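Local coordinates for protein fimbrin (Schizosaccharomyces pombe, PDB 1RT8) that binds and crosslinks actin filaments, and takes part in cell polarity, cytokinesis, mating and spore formation, at residues E13-E16 and F17-I21; I315-Q318 and A319-K322; Y354-D357 and L358-Q362; Y455-Y458 and N459-T462; S465-E468 and L469-N473. All blocks are in the same frame, centred on the assembly; numbering follows the deposited sequence.

Interaction 1 of 5, residues E13-E16 and F17-I21; sequences ERRE and FIKHI
A first torsion that sets CG of F17 beside its own backbone N and trans to the carbonyl carbon (chi1 -70°) tips the ring back along the helix to E13. E13 O then serves twice: it accepts the amide of F17 (N to O 2.8 Å, N-H...O 159°) and lies over one face of the ring. The E13 side chain runs alongside, its CB 3.9 Å from CE1 of F17, before the carboxylate leaves for a salt bridge with K249. One position further on, the pattern repeats with aliphatic groups, as CG of R14 meets CD1 of I18 at 3.7 Å. K19 lies beside both R15 and E16; its CD is 3.8 Å from OE1 of E16, while NZ stays 4.3 Å from that oxygen, beyond salt-bridge distance. R15 instead pairs its guanidinium with E40. Replacing F17 by an alanine would probably open a gap beside the CB of E13 and leave L121, I128 and L250 without the ring they pack on. F17 packs helix 11-25 against helix 117-131 of the first CH range and helix 248-261 of the second, while I18 meets helix 43-47.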
loop_
_atom_site.group_PDB
_atom_site.type_symbol
_atom_site.label_atom_id
_atom_site.label_comp_id
_atom_site.label_asym_id
_atom_site.label_seq_id
_atom_site.Cartn_x
_atom_site.Cartn_y
_atom_site.Cartn_z
ATOM N N GLU A 13 20.572 -8.569 2.547
ATOM C CA GLU A 13 19.304 -7.865 2.673
ATOM C C GLU A 13 19.261 -7.148 4.017
ATOM O O GLU A 13 18.955 -5.958 4.088
ATOM C CB GLU A 13 18.139 -8.846 2.552
ATOM C CG GLU A 13 17.805 -9.221 1.122
ATOM C CD GLU A 13 16.796 -10.346 1.032
ATOM O OE1 GLU A 13 15.814 -10.332 1.805
ATOM O OE2 GLU A 13 16.980 -11.240 0.179
ATOM N N ARG A 14 19.591 -7.873 5.080
ATOM C CA ARG A 14 19.589 -7.288 6.415
ATOM C C ARG A 14 20.554 -6.114 6.498
ATOM O O ARG A 14 20.192 -5.036 6.968
ATOM C CB ARG A 14 19.969 -8.339 7.459
ATOM C CG ARG A 14 20.065 -7.791 8.879
ATOM C CD ARG A 14 20.211 -8.918 9.885
ATOM N NE ARG A 14 21.297 -9.825 9.524
ATOM C CZ ARG A 14 22.581 -9.483 9.494
ATOM N NH1 ARG A 14 22.954 -8.248 9.807
ATOM N NH2 ARG A 14 23.496 -10.378 9.142
ATOM N N ARG A 15 21.782 -6.323 6.031
ATOM C CA ARG A 15 22.787 -5.268 6.072
ATOM C C ARG A 15 22.353 -4.033 5.298
ATOM O O ARG A 15 22.298 -2.929 5.848
ATOM C CB ARG A 15 24.122 -5.766 5.505
ATOM C CG ARG A 15 25.221 -4.710 5.544
ATOM C CD ARG A 15 26.515 -5.149 4.856
ATOM N NE ARG A 15 27.184 -6.261 5.526
ATOM C CZ ARG A 15 26.859 -7.540 5.370
ATOM N NH1 ARG A 15 25.865 -7.881 4.560
ATOM N NH2 ARG A 15 27.534 -8.482 6.017
ATOM N N GLU A 16 22.041 -4.222 4.020
ATOM C CA GLU A 16 21.636 -3.115 3.166
ATOM C C GLU A 16 20.369 -2.417 3.651
ATOM O O GLU A 16 20.308 -1.189 3.656
ATOM C CB GLU A 16 21.461 -3.597 1.718
ATOM C CG GLU A 16 22.715 -4.228 1.106
ATOM C CD GLU A 16 23.971 -3.385 1.317
ATOM O OE1 GLU A 16 23.904 -2.152 1.157
ATOM O OE2 GLU A 16 25.029 -3.960 1.637
ATOM N N PHE A 17 19.358 -3.182 4.061
ATOM C CA PHE A 17 18.120 -2.568 4.546
ATOM C C PHE A 17 18.408 -1.680 5.753
ATOM O O PHE A 17 17.908 -0.557 5.847
ATOM C CB PHE A 17 17.088 -3.643 4.922
ATOM C CG PHE A 17 16.525 -4.390 3.743
ATOM C CD1 PHE A 17 15.790 -5.553 3.931
ATOM C CD2 PHE A 17 16.731 -3.934 2.446
ATOM C CE1 PHE A 17 15.271 -6.253 2.846
ATOM C CE2 PHE A 17 16.212 -4.628 1.352
ATOM C CZ PHE A 17 15.483 -5.790 1.555
ATOM N N ILE A 18 19.216 -2.179 6.680
ATOM C CA ILE A 18 19.555 -1.395 7.858
ATOM C C ILE A 18 20.318 -0.138 7.456
ATOM O O ILE A 18 20.114 0.928 8.032
ATOM C CB ILE A 18 20.408 -2.205 8.846
ATOM C CG1 ILE A 18 19.589 -3.380 9.391
ATOM C CG2 ILE A 18 20.879 -1.301 9.974
ATOM C CD1 ILE A 18 20.391 -4.380 10.210
ATOM N N LYS A 19 21.201 -0.263 6.467
ATOM C CA LYS A 19 21.964 0.891 6.007
ATOM C C LYS A 19 21.010 1.934 5.438
ATOM O O LYS A 19 21.140 3.131 5.714
ATOM C CB LYS A 19 22.987 0.473 4.948
ATOM C CG LYS A 19 24.089 -0.433 5.483
ATOM C CD LYS A 19 25.145 -0.732 4.422
ATOM C CE LYS A 19 25.857 0.534 3.950
ATOM N NZ LYS A 19 27.010 0.220 3.058
ATOM N N HIS A 20 20.043 1.485 4.647
ATOM C CA HIS A 20 19.073 2.406 4.071
ATOM C C HIS A 20 18.305 3.095 5.194
ATOM O O HIS A 20 18.040 4.295 5.139
ATOM C CB HIS A 20 18.098 1.664 3.148
ATOM C CG HIS A 20 16.900 2.476 2.764
ATOM N ND1 HIS A 20 15.709 2.417 3.454
ATOM C CD2 HIS A 20 16.725 3.402 1.791
ATOM C CE1 HIS A 20 14.851 3.271 2.924
ATOM N NE2 HIS A 20 15.442 3.882 1.913
ATOM N N ILE A 21 17.955 2.333 6.221
ATOM C CA ILE A 21 17.216 2.895 7.345
ATOM C C ILE A 21 18.074 3.900 8.113
ATOM O O ILE A 21 17.566 4.895 8.628
ATOM C CB ILE A 21 16.722 1.784 8.296
ATOM C CG1 ILE A 21 15.745 0.870 7.548
ATOM C CG2 ILE A 21 16.047 2.401 9.510
ATOM C CD1 ILE A 21 15.313 -0.344 8.331
#

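Interaction 2 of 5, residues I315-Q318 and A319-K322; sequences ILLQ and AYDK
Q318 O receives the backbone N of K322 at 2.9 Å, the shortest hydrogen bond joining 315-318 to 319-322. The same oxygen has CG of K322 only 3.1 Å away, because the lysine's first torsion (chi1 -63°) lays CG back beside its own backbone N. L316 O is met in a similar double way: it accepts from Y320 N at 3.1 Å and lies 3.2 Å from CD1 of Y320, obliquely to the ring. CB of A319 also comes to within 3.3 Å of that carbonyl oxygen. Among the side chains proper the touch is light, CD2 of L317 standing 4.5 Å from CD1 of Y320, and the D321 N to L317 O bond is weak at 3.3 Å. These groups look outward from helix 314-323 of the third CH range: L316 and A319 to helix 379-397, L317 to helix 345-361. OE1 of Q318 accepts from the backbone N of T300. The D321 carboxylate collects backbone N-H groups of T327 and V328 on OD1 and the W330 indole N-H on OD2. These bonds tie the following loop to the helix, and with donors on both oxygens the acid probably stays ionised.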
loop_
_atom_site.group_PDB
_atom_site.type_symbol
_atom_site.label_atom_id
_atom_site.label_comp_id
_atom_site.label_asym_id
_atom_site.label_seq_id
_atom_site.Cartn_x
_atom_site.Cartn_y
_atom_site.Cartn_z
ATOM N N ILE A 315 -12.291 -11.760 -10.227
ATOM C CA ILE A 315 -11.926 -11.049 -9.008
ATOM C C ILE A 315 -13.116 -10.980 -8.062
ATOM O O ILE A 315 -12.987 -11.268 -6.875
ATOM C CB ILE A 315 -11.449 -9.610 -9.325
ATOM C CG1 ILE A 315 -10.138 -9.662 -10.113
ATOM C CG2 ILE A 315 -11.302 -8.798 -8.033
ATOM C CD1 ILE A 315 -8.994 -10.327 -9.400
ATOM N N LEU A 316 -14.278 -10.600 -8.588
ATOM C CA LEU A 316 -15.483 -10.506 -7.772
ATOM C C LEU A 316 -15.858 -11.861 -7.163
ATOM O O LEU A 316 -16.200 -11.952 -5.977
ATOM C CB LEU A 316 -16.650 -9.963 -8.611
ATOM C CG LEU A 316 -16.555 -8.464 -8.963
ATOM C CD1 LEU A 316 -17.597 -8.081 -9.996
ATOM C CD2 LEU A 316 -16.748 -7.644 -7.703
ATOM N N LEU A 317 -15.789 -12.912 -7.975
ATOM C CA LEU A 317 -16.126 -14.242 -7.505
ATOM C C LEU A 317 -15.182 -14.680 -6.388
ATOM O O LEU A 317 -15.613 -15.305 -5.421
ATOM C CB LEU A 317 -16.112 -15.231 -8.673
ATOM C CG LEU A 317 -17.264 -14.980 -9.658
ATOM C CD1 LEU A 317 -17.143 -15.886 -10.875
ATOM C CD2 LEU A 317 -18.592 -15.202 -8.955
ATOM N N GLN A 318 -13.904 -14.343 -6.506
ATOM C CA GLN A 318 -12.950 -14.700 -5.459
ATOM C C GLN A 318 -13.313 -13.987 -4.160
ATOM O O GLN A 318 -13.271 -14.588 -3.089
ATOM C CB GLN A 318 -11.530 -14.317 -5.854
ATOM C CG GLN A 318 -10.921 -15.193 -6.931
ATOM C CD GLN A 318 -9.570 -14.670 -7.371
ATOM O OE1 GLN A 318 -8.647 -14.537 -6.565
ATOM N NE2 GLN A 318 -9.447 -14.362 -8.654
ATOM N N ALA A 319 -13.672 -12.708 -4.269
ATOM C CA ALA A 319 -14.045 -11.901 -3.113
ATOM C C ALA A 319 -15.190 -12.561 -2.353
ATOM O O ALA A 319 -15.121 -12.693 -1.125
ATOM C CB ALA A 319 -14.449 -10.485 -3.557
ATOM N N TYR A 320 -16.234 -12.976 -3.077
ATOM C CA TYR A 320 -17.380 -13.637 -2.448
ATOM C C TYR A 320 -16.933 -14.821 -1.606
ATOM O O TYR A 320 -17.424 -15.013 -0.504
ATOM C CB TYR A 320 -18.383 -14.162 -3.484
ATOM C CG TYR A 320 -19.361 -13.140 -4.013
ATOM C CD1 TYR A 320 -19.269 -12.683 -5.332
ATOM C CD2 TYR A 320 -20.370 -12.609 -3.196
ATOM C CE1 TYR A 320 -20.150 -11.724 -5.825
ATOM C CE2 TYR A 320 -21.263 -11.639 -3.692
ATOM C CZ TYR A 320 -21.138 -11.208 -5.008
ATOM O OH TYR A 320 -21.980 -10.261 -5.520
ATOM N N ASP A 321 -16.015 -15.616 -2.148
ATOM C CA ASP A 321 -15.502 -16.804 -1.467
ATOM C C ASP A 321 -14.617 -16.464 -0.275
ATOM O O ASP A 321 -14.620 -17.186 0.728
ATOM C CB ASP A 321 -14.725 -17.674 -2.453
ATOM C CG ASP A 321 -15.369 -19.029 -2.669
ATOM O OD1 ASP A 321 -16.593 -19.153 -2.461
ATOM O OD2 ASP A 321 -14.652 -19.969 -3.064
ATOM N N LYS A 322 -13.863 -15.371 -0.383
ATOM C CA LYS A 322 -12.981 -14.938 0.701
ATOM C C LYS A 322 -13.810 -14.449 1.877
ATOM O O LYS A 322 -13.429 -14.619 3.032
ATOM C CB LYS A 322 -12.068 -13.805 0.233
ATOM C CG LYS A 322 -11.112 -14.184 -0.885
ATOM C CD LYS A 322 -9.977 -15.063 -0.388
ATOM C CE LYS A 322 -8.950 -15.274 -1.492
ATOM N NZ LYS A 322 -7.795 -16.101 -1.039
#

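Interaction 3 of 5, residues Y354-D357 and L358-Q362; sequences YAVD and LGKNQ
Y354 begins the contact with its ring and its carbonyl together. Its O accepts from L358 N at 3.0 Å, and with CG trans to the backbone N (chi1 -175°), the ring offers a face to the leucine. CD1 of L358 stands 4.0 Å from the ring centroid and 14° off the ring normal, a CH-pi contact, while CG of L358 approaches CE1 of Y354 at 3.9 Å. The phenol oxygen is hydrogen-bonded to the backbone N of N329. Next, A355 O accepts from G359 N at 3.2 Å with a bent angle, and the same N-H also has a weak bond to V356 O, so its donor is shared. This is the C-terminal end of helix 345-361 in the third CH range, where A355, Y354 and L358 together meet L317 of helix 314-323. An alanine in place of L358 would probably leave the Y354 ring face without its methyl cover and open a gap beside L317. V356 lies alongside the extended K360 chain, CG1 to CE 3.9 Å, and its O accepts from K360 N. D357 closes the segment on the exposed side: its O takes N361 N at 2.8 Å, and a water donates to its OD1 while accepting from NZ of K360 at 2.9 Å, bridging acid and amine whose charged atoms are themselves 4.8 Å apart.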
loop_
_atom_site.group_PDB
_atom_site.type_symbol
_atom_site.label_atom_id
_atom_site.label_comp_id
_atom_site.label_asym_id
_atom_site.label_seq_id
_atom_site.Cartn_x
_atom_site.Cartn_y
_atom_site.Cartn_z
ATOM N N TYR A 354 -23.269 -14.445 -12.786
ATOM C CA TYR A 354 -23.203 -15.293 -11.604
ATOM C C TYR A 354 -22.822 -14.443 -10.386
ATOM O O TYR A 354 -23.420 -14.565 -9.318
ATOM C CB TYR A 354 -22.179 -16.409 -11.851
ATOM C CG TYR A 354 -22.066 -17.462 -10.763
ATOM C CD1 TYR A 354 -23.163 -17.812 -9.970
ATOM C CD2 TYR A 354 -20.865 -18.129 -10.549
ATOM C CE1 TYR A 354 -23.055 -18.808 -8.979
ATOM C CE2 TYR A 354 -20.748 -19.116 -9.574
ATOM C CZ TYR A 354 -21.845 -19.449 -8.791
ATOM O OH TYR A 354 -21.707 -20.413 -7.809
ATOM N N ALA A 355 -21.841 -13.563 -10.560
ATOM C CA ALA A 355 -21.405 -12.698 -9.475
ATOM C C ALA A 355 -22.557 -11.824 -8.977
ATOM O O ALA A 355 -22.724 -11.631 -7.775
ATOM C CB ALA A 355 -20.247 -11.825 -9.940
ATOM N N VAL A 356 -23.345 -11.289 -9.906
ATOM C CA VAL A 356 -24.478 -10.437 -9.549
ATOM C C VAL A 356 -25.552 -11.211 -8.785
ATOM O O VAL A 356 -26.094 -10.713 -7.797
ATOM C CB VAL A 356 -25.078 -9.777 -10.812
ATOM C CG1 VAL A 356 -26.428 -9.139 -10.505
ATOM C CG2 VAL A 356 -24.108 -8.698 -11.315
ATOM N N ASP A 357 -25.842 -12.434 -9.227
ATOM C CA ASP A 357 -26.841 -13.260 -8.556
ATOM C C ASP A 357 -26.404 -13.647 -7.139
ATOM O O ASP A 357 -27.221 -13.677 -6.218
ATOM C CB ASP A 357 -27.134 -14.519 -9.371
ATOM C CG ASP A 357 -28.078 -14.255 -10.529
ATOM O OD1 ASP A 357 -28.722 -13.189 -10.551
ATOM O OD2 ASP A 357 -28.189 -15.124 -11.416
ATOM N N LEU A 358 -25.125 -13.954 -6.961
ATOM C CA LEU A 358 -24.626 -14.300 -5.631
ATOM C C LEU A 358 -24.804 -13.105 -4.710
ATOM O O LEU A 358 -24.945 -13.258 -3.498
ATOM C CB LEU A 358 -23.154 -14.689 -5.688
ATOM C CG LEU A 358 -22.872 -16.080 -6.247
ATOM C CD1 LEU A 358 -21.381 -16.254 -6.442
ATOM C CD2 LEU A 358 -23.433 -17.141 -5.289
ATOM N N GLY A 359 -24.788 -11.912 -5.299
ATOM C CA GLY A 359 -24.972 -10.694 -4.535
ATOM C C GLY A 359 -26.434 -10.548 -4.170
ATOM O O GLY A 359 -26.775 -10.190 -3.042
ATOM N N LYS A 360 -27.310 -10.837 -5.128
ATOM C CA LYS A 360 -28.735 -10.742 -4.874
ATOM C C LYS A 360 -29.117 -11.756 -3.797
ATOM O O LYS A 360 -29.883 -11.440 -2.892
ATOM C CB LYS A 360 -29.519 -10.988 -6.170
ATOM C CG LYS A 360 -29.330 -9.874 -7.196
ATOM C CD LYS A 360 -30.183 -10.075 -8.434
ATOM C CE LYS A 360 -30.149 -8.841 -9.344
ATOM N NZ LYS A 360 -31.004 -9.018 -10.562
ATOM N N ASN A 361 -28.570 -12.964 -3.883
ATOM C CA ASN A 361 -28.864 -13.994 -2.887
ATOM C C ASN A 361 -28.469 -13.536 -1.492
ATOM O O ASN A 361 -29.157 -13.836 -0.511
ATOM C CB ASN A 361 -28.118 -15.294 -3.193
ATOM C CG ASN A 361 -28.667 -16.006 -4.405
ATOM O OD1 ASN A 361 -29.849 -15.894 -4.711
ATOM N ND2 ASN A 361 -27.812 -16.756 -5.095
ATOM N N GLN A 362 -27.358 -12.807 -1.409
ATOM C CA GLN A 362 -26.861 -12.323 -0.132
ATOM C C GLN A 362 -27.553 -11.069 0.389
ATOM O O GLN A 362 -27.172 -10.527 1.428
ATOM C CB GLN A 362 -25.360 -12.096 -0.222
ATOM C CG GLN A 362 -24.571 -13.383 -0.214
ATOM C CD GLN A 362 -23.081 -13.145 -0.233
ATOM O OE1 GLN A 362 -22.605 -12.098 0.211
ATOM N NE2 GLN A 362 -22.329 -14.126 -0.729
HETATM O O HOH W 1 -29.504 -11.162 -11.735
#

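Interaction 4 of 5, residues Y455-Y458 and N459-T462; sequences YVDY and NLVT
An Asx turn overlaid on the first of two overlapping beta-turns folds the connection between helix 442-451 and helix 467-483, and D457 with Y458 supply its acceptors. The Asx turn is made by OD1 of D457, which accepts from N459 N at 2.8 Å and is approached nearly in line with its own C-O bond. The torsion that makes this possible holds CG of D457 trans to the backbone N (chi1 -175°), bending the carboxylate over the following peptides. OD1 also lies 3.0 Å from CB of N459, and the carboxylate and amide planes of the two residues are 51° apart. The first beta-turn is closed by L460 N, which reaches D457 O at 2.8 Å from a position well above the carbonyl plane. In the second, V461 N meets Y458 O at 3.2 Å, and the donor sits almost perpendicular over that carbonyl, with a C=O...N angle of 98°. D457 is thus used at both its backbone and its side-chain oxygen, and CB of D457 further touches CD1 of L460 at 4.1 Å. On the inner side, Y458 and V461 lie side by side, CD2 to CG2 3.9 Å. CG1 of V456 covers one face of the tyrosine ring, 3.9 Å above its plane. The Y458 hydroxyl bonds D446, and V456 and V461 rest on residues of helices 442-451 and 467-483. The side-chain oxygen of D457 bonded to the N-H two residues on is the mark of an Asx turn, here within a helix-to-helix connection of the fourth CH range.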
loop_
_atom_site.group_PDB
_atom_site.type_symbol
_atom_site.label_atom_id
_atom_site.label_comp_id
_atom_site.label_asym_id
_atom_site.label_seq_id
_atom_site.Cartn_x
_atom_site.Cartn_y
_atom_site.Cartn_z
ATOM N N TYR A 455 -7.263 9.187 23.947
ATOM C CA TYR A 455 -6.580 9.274 22.666
ATOM C C TYR A 455 -6.760 10.581 21.920
ATOM O O TYR A 455 -6.012 10.864 20.990
ATOM C CB TYR A 455 -7.023 8.127 21.758
ATOM C CG TYR A 455 -6.409 6.792 22.100
ATOM C CD1 TYR A 455 -5.618 6.634 23.235
ATOM C CD2 TYR A 455 -6.602 5.688 21.271
ATOM C CE1 TYR A 455 -5.032 5.413 23.534
ATOM C CE2 TYR A 455 -6.023 4.468 21.560
ATOM C CZ TYR A 455 -5.238 4.330 22.690
ATOM O OH TYR A 455 -4.660 3.110 22.973
ATOM N N VAL A 456 -7.750 11.372 22.312
ATOM C CA VAL A 456 -8.006 12.622 21.624
ATOM C C VAL A 456 -7.721 13.837 22.502
ATOM O O VAL A 456 -8.494 14.177 23.400
ATOM C CB VAL A 456 -9.459 12.671 21.120
ATOM C CG1 VAL A 456 -9.712 13.984 20.389
ATOM C CG2 VAL A 456 -9.730 11.460 20.183
ATOM N N ASP A 457 -6.588 14.478 22.231
ATOM C CA ASP A 457 -6.157 15.668 22.959
ATOM C C ASP A 457 -6.608 16.836 22.104
ATOM O O ASP A 457 -6.030 17.092 21.051
ATOM C CB ASP A 457 -4.630 15.683 23.079
ATOM C CG ASP A 457 -4.119 16.835 23.928
ATOM O OD1 ASP A 457 -4.613 17.968 23.757
ATOM O OD2 ASP A 457 -3.216 16.601 24.761
ATOM N N TYR A 458 -7.634 17.552 22.546
ATOM C CA TYR A 458 -8.135 18.657 21.749
ATOM C C TYR A 458 -7.164 19.813 21.515
ATOM O O TYR A 458 -7.446 20.716 20.725
ATOM C CB TYR A 458 -9.462 19.157 22.319
ATOM C CG TYR A 458 -10.591 18.199 22.028
ATOM C CD1 TYR A 458 -11.066 17.323 23.003
ATOM C CD2 TYR A 458 -11.161 18.141 20.759
ATOM C CE1 TYR A 458 -12.085 16.412 22.720
ATOM C CE2 TYR A 458 -12.175 17.234 20.463
ATOM C CZ TYR A 458 -12.633 16.377 21.447
ATOM O OH TYR A 458 -13.645 15.495 21.153
ATOM N N ASN A 459 -6.020 19.785 22.191
ATOM C CA ASN A 459 -5.017 20.816 21.977
ATOM C C ASN A 459 -4.373 20.546 20.618
ATOM O O ASN A 459 -3.773 21.437 20.013
ATOM C CB ASN A 459 -3.960 20.784 23.084
ATOM C CG ASN A 459 -4.461 21.400 24.372
ATOM O OD1 ASN A 459 -5.072 22.465 24.353
ATOM N ND2 ASN A 459 -4.205 20.740 25.495
ATOM N N LEU A 460 -4.513 19.309 20.140
ATOM C CA LEU A 460 -3.965 18.909 18.850
ATOM C C LEU A 460 -5.042 18.941 17.769
ATOM O O LEU A 460 -4.791 18.544 16.632
ATOM C CB LEU A 460 -3.392 17.495 18.931
ATOM C CG LEU A 460 -2.332 17.219 19.998
ATOM C CD1 LEU A 460 -1.935 15.752 19.957
ATOM C CD2 LEU A 460 -1.124 18.105 19.756
ATOM N N VAL A 461 -6.239 19.402 18.126
ATOM C CA VAL A 461 -7.349 19.468 17.181
ATOM C C VAL A 461 -7.614 20.900 16.733
ATOM O O VAL A 461 -7.848 21.787 17.554
ATOM C CB VAL A 461 -8.645 18.883 17.806
ATOM C CG1 VAL A 461 -9.840 19.114 16.877
ATOM C CG2 VAL A 461 -8.466 17.395 18.068
ATOM N N THR A 462 -7.571 21.124 15.426
ATOM C CA THR A 462 -7.814 22.455 14.895
ATOM C C THR A 462 -9.316 22.608 14.725
ATOM O O THR A 462 -10.084 21.715 15.095
ATOM C CB THR A 462 -7.146 22.654 13.525
ATOM O OG1 THR A 462 -7.940 22.025 12.512
ATOM C CG2 THR A 462 -5.750 22.043 13.521
#

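Interaction 5 of 5, residues S465-E468 and L469-N473; sequences STEE and LAIQN
T466 and L469 form the close part of this contact, at the start of helix 467-483. T466 is the N-cap: its OG1 accepts from L469 N at 3.0 Å, with an N-H...O angle of 161°. Rotation of OG1 into the space between the backbone N and the carbonyl carbon (chi1 70°) turns the hydroxyl along the helix toward that amide. The same oxygen presses on the leucine, 3.2 Å from CG of L469, and CD1 of L469 has OG of S465 (3.7 Å) and CG2 of T466 (4.1 Å) as neighbours on one side. T466 also uses its carbonyl, whose O takes A470 N at 3.0 Å; CB of A470 lies 3.5 Å from that O and is buried against V496 of helix 492-496. I471 turns to the same helix, packing on P492 and V496.

On the solvent side matters are looser. E467 and E468 are exposed, and neither carboxylate makes a salt bridge within this pair of segments. The E468 chain folds back at its second torsion, where OE2 comes within 3.4 Å of CG of Q472. Backbone bonding goes on beneath them, Q472 N reaching E468 O at 3.2 Å.

S465 OG, for its part, bonds D463, which places another acid near the same helix start. The capping oxygen gives the N-H of L469, in the first turn of the helix, a side-chain acceptor. The carboxylates of E467 and E468, being near the amino end of the helix, are likely to be favoured by the helix dipole there.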
loop_
_atom_site.group_PDB
_atom_site.type_symbol
_atom_site.label_atom_id
_atom_site.label_comp_id
_atom_site.label_asym_id
_atom_site.label_seq_id
_atom_site.Cartn_x
_atom_site.Cartn_y
_atom_site.Cartn_z
ATOM N N SER A 465 -11.052 25.109 9.901
ATOM C CA SER A 465 -11.626 26.237 9.161
ATOM C C SER A 465 -11.053 26.380 7.757
ATOM O O SER A 465 -11.633 27.054 6.907
ATOM C CB SER A 465 -11.401 27.542 9.927
ATOM O OG SER A 465 -10.018 27.776 10.097
ATOM N N THR A 466 -9.901 25.768 7.523
ATOM C CA THR A 466 -9.273 25.812 6.208
ATOM C C THR A 466 -9.129 24.371 5.753
ATOM O O THR A 466 -9.248 23.448 6.566
ATOM C CB THR A 466 -7.871 26.440 6.261
ATOM O OG1 THR A 466 -6.976 25.551 6.943
ATOM C CG2 THR A 466 -7.914 27.782 6.997
ATOM N N GLU A 467 -8.875 24.170 4.465
ATOM C CA GLU A 467 -8.715 22.818 3.946
ATOM C C GLU A 467 -7.506 22.140 4.591
ATOM O O GLU A 467 -7.560 20.964 4.953
ATOM C CB GLU A 467 -8.549 22.852 2.429
ATOM C CG GLU A 467 -8.331 21.495 1.804
ATOM C CD GLU A 467 -8.323 21.554 0.291
ATOM O OE1 GLU A 467 -7.459 22.264 -0.268
ATOM O OE2 GLU A 467 -9.184 20.895 -0.339
ATOM N N GLU A 468 -6.418 22.887 4.747
ATOM C CA GLU A 468 -5.209 22.333 5.344
ATOM C C GLU A 468 -5.440 21.896 6.777
ATOM O O GLU A 468 -4.974 20.837 7.191
ATOM C CB GLU A 468 -4.060 23.347 5.302
ATOM C CG GLU A 468 -2.764 22.818 5.909
ATOM C CD GLU A 468 -2.360 21.459 5.335
ATOM O OE1 GLU A 468 -2.192 21.357 4.098
ATOM O OE2 GLU A 468 -2.210 20.493 6.118
ATOM N N LEU A 469 -6.156 22.709 7.542
ATOM C CA LEU A 469 -6.424 22.366 8.929
ATOM C C LEU A 469 -7.364 21.156 9.011
ATOM O O LEU A 469 -7.222 20.308 9.889
ATOM C CB LEU A 469 -7.030 23.566 9.658
ATOM C CG LEU A 469 -6.091 24.765 9.866
ATOM C CD1 LEU A 469 -6.864 25.922 10.484
ATOM C CD2 LEU A 469 -4.922 24.354 10.758
ATOM N N ALA A 470 -8.320 21.080 8.093
ATOM C CA ALA A 470 -9.252 19.959 8.082
ATOM C C ALA A 470 -8.493 18.659 7.817
ATOM O O ALA A 470 -8.681 17.675 8.528
ATOM C CB ALA A 470 -10.320 20.169 7.025
ATOM N N ILE A 471 -7.623 18.667 6.807
ATOM C CA ILE A 471 -6.839 17.478 6.467
ATOM C C ILE A 471 -5.989 17.006 7.646
ATOM O O ILE A 471 -5.812 15.803 7.841
ATOM C CB ILE A 471 -5.926 17.725 5.236
ATOM C CG1 ILE A 471 -6.739 17.614 3.943
ATOM C CG2 ILE A 471 -4.820 16.675 5.176
ATOM C CD1 ILE A 471 -7.906 18.551 3.861
ATOM N N GLN A 472 -5.459 17.944 8.430
ATOM C CA GLN A 472 -4.655 17.579 9.596
ATOM C C GLN A 472 -5.541 16.886 10.638
ATOM O O GLN A 472 -5.119 15.929 11.291
ATOM C CB GLN A 472 -4.010 18.825 10.204
ATOM C CG GLN A 472 -3.091 19.544 9.238
ATOM C CD GLN A 472 -2.533 20.833 9.799
ATOM O OE1 GLN A 472 -1.825 21.563 9.104
ATOM N NE2 GLN A 472 -2.845 21.124 11.059
ATOM N N ASN A 473 -6.769 17.373 10.795
ATOM C CA ASN A 473 -7.698 16.762 11.742
ATOM C C ASN A 473 -8.020 15.339 11.269
ATOM O O ASN A 473 -8.024 14.395 12.061
ATOM C CB ASN A 473 -9.006 17.566 11.831
ATOM C CG ASN A 473 -8.905 18.766 12.760
ATOM O OD1 ASN A 473 -7.993 18.861 13.579
ATOM N ND2 ASN A 473 -9.866 19.676 12.652
#

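Overall arrangement
Interactions 2 and 3 share one neighbourhood of the third CH range: their centres are about 11 Å apart, and Y320 OH reaches A355 O by a weak hydrogen bond. Interactions 4 and 5 pair likewise in the fourth range, about 13 Å between centres, where T462 N bonds N473 OD1. Interaction 1 stands apart in the first range, its nearest atoms at least about 24 Å from those of any other. Interaction 2 has the largest share of buried residues, its apolar side chains packing on neighbouring helices while Q318 and D321 bond outward; 1 and 3 mix a buried hydrophobic side with charged edges. Interactions 4 and 5 lie at the surface, where side-chain oxygens close a turn and cap a helix.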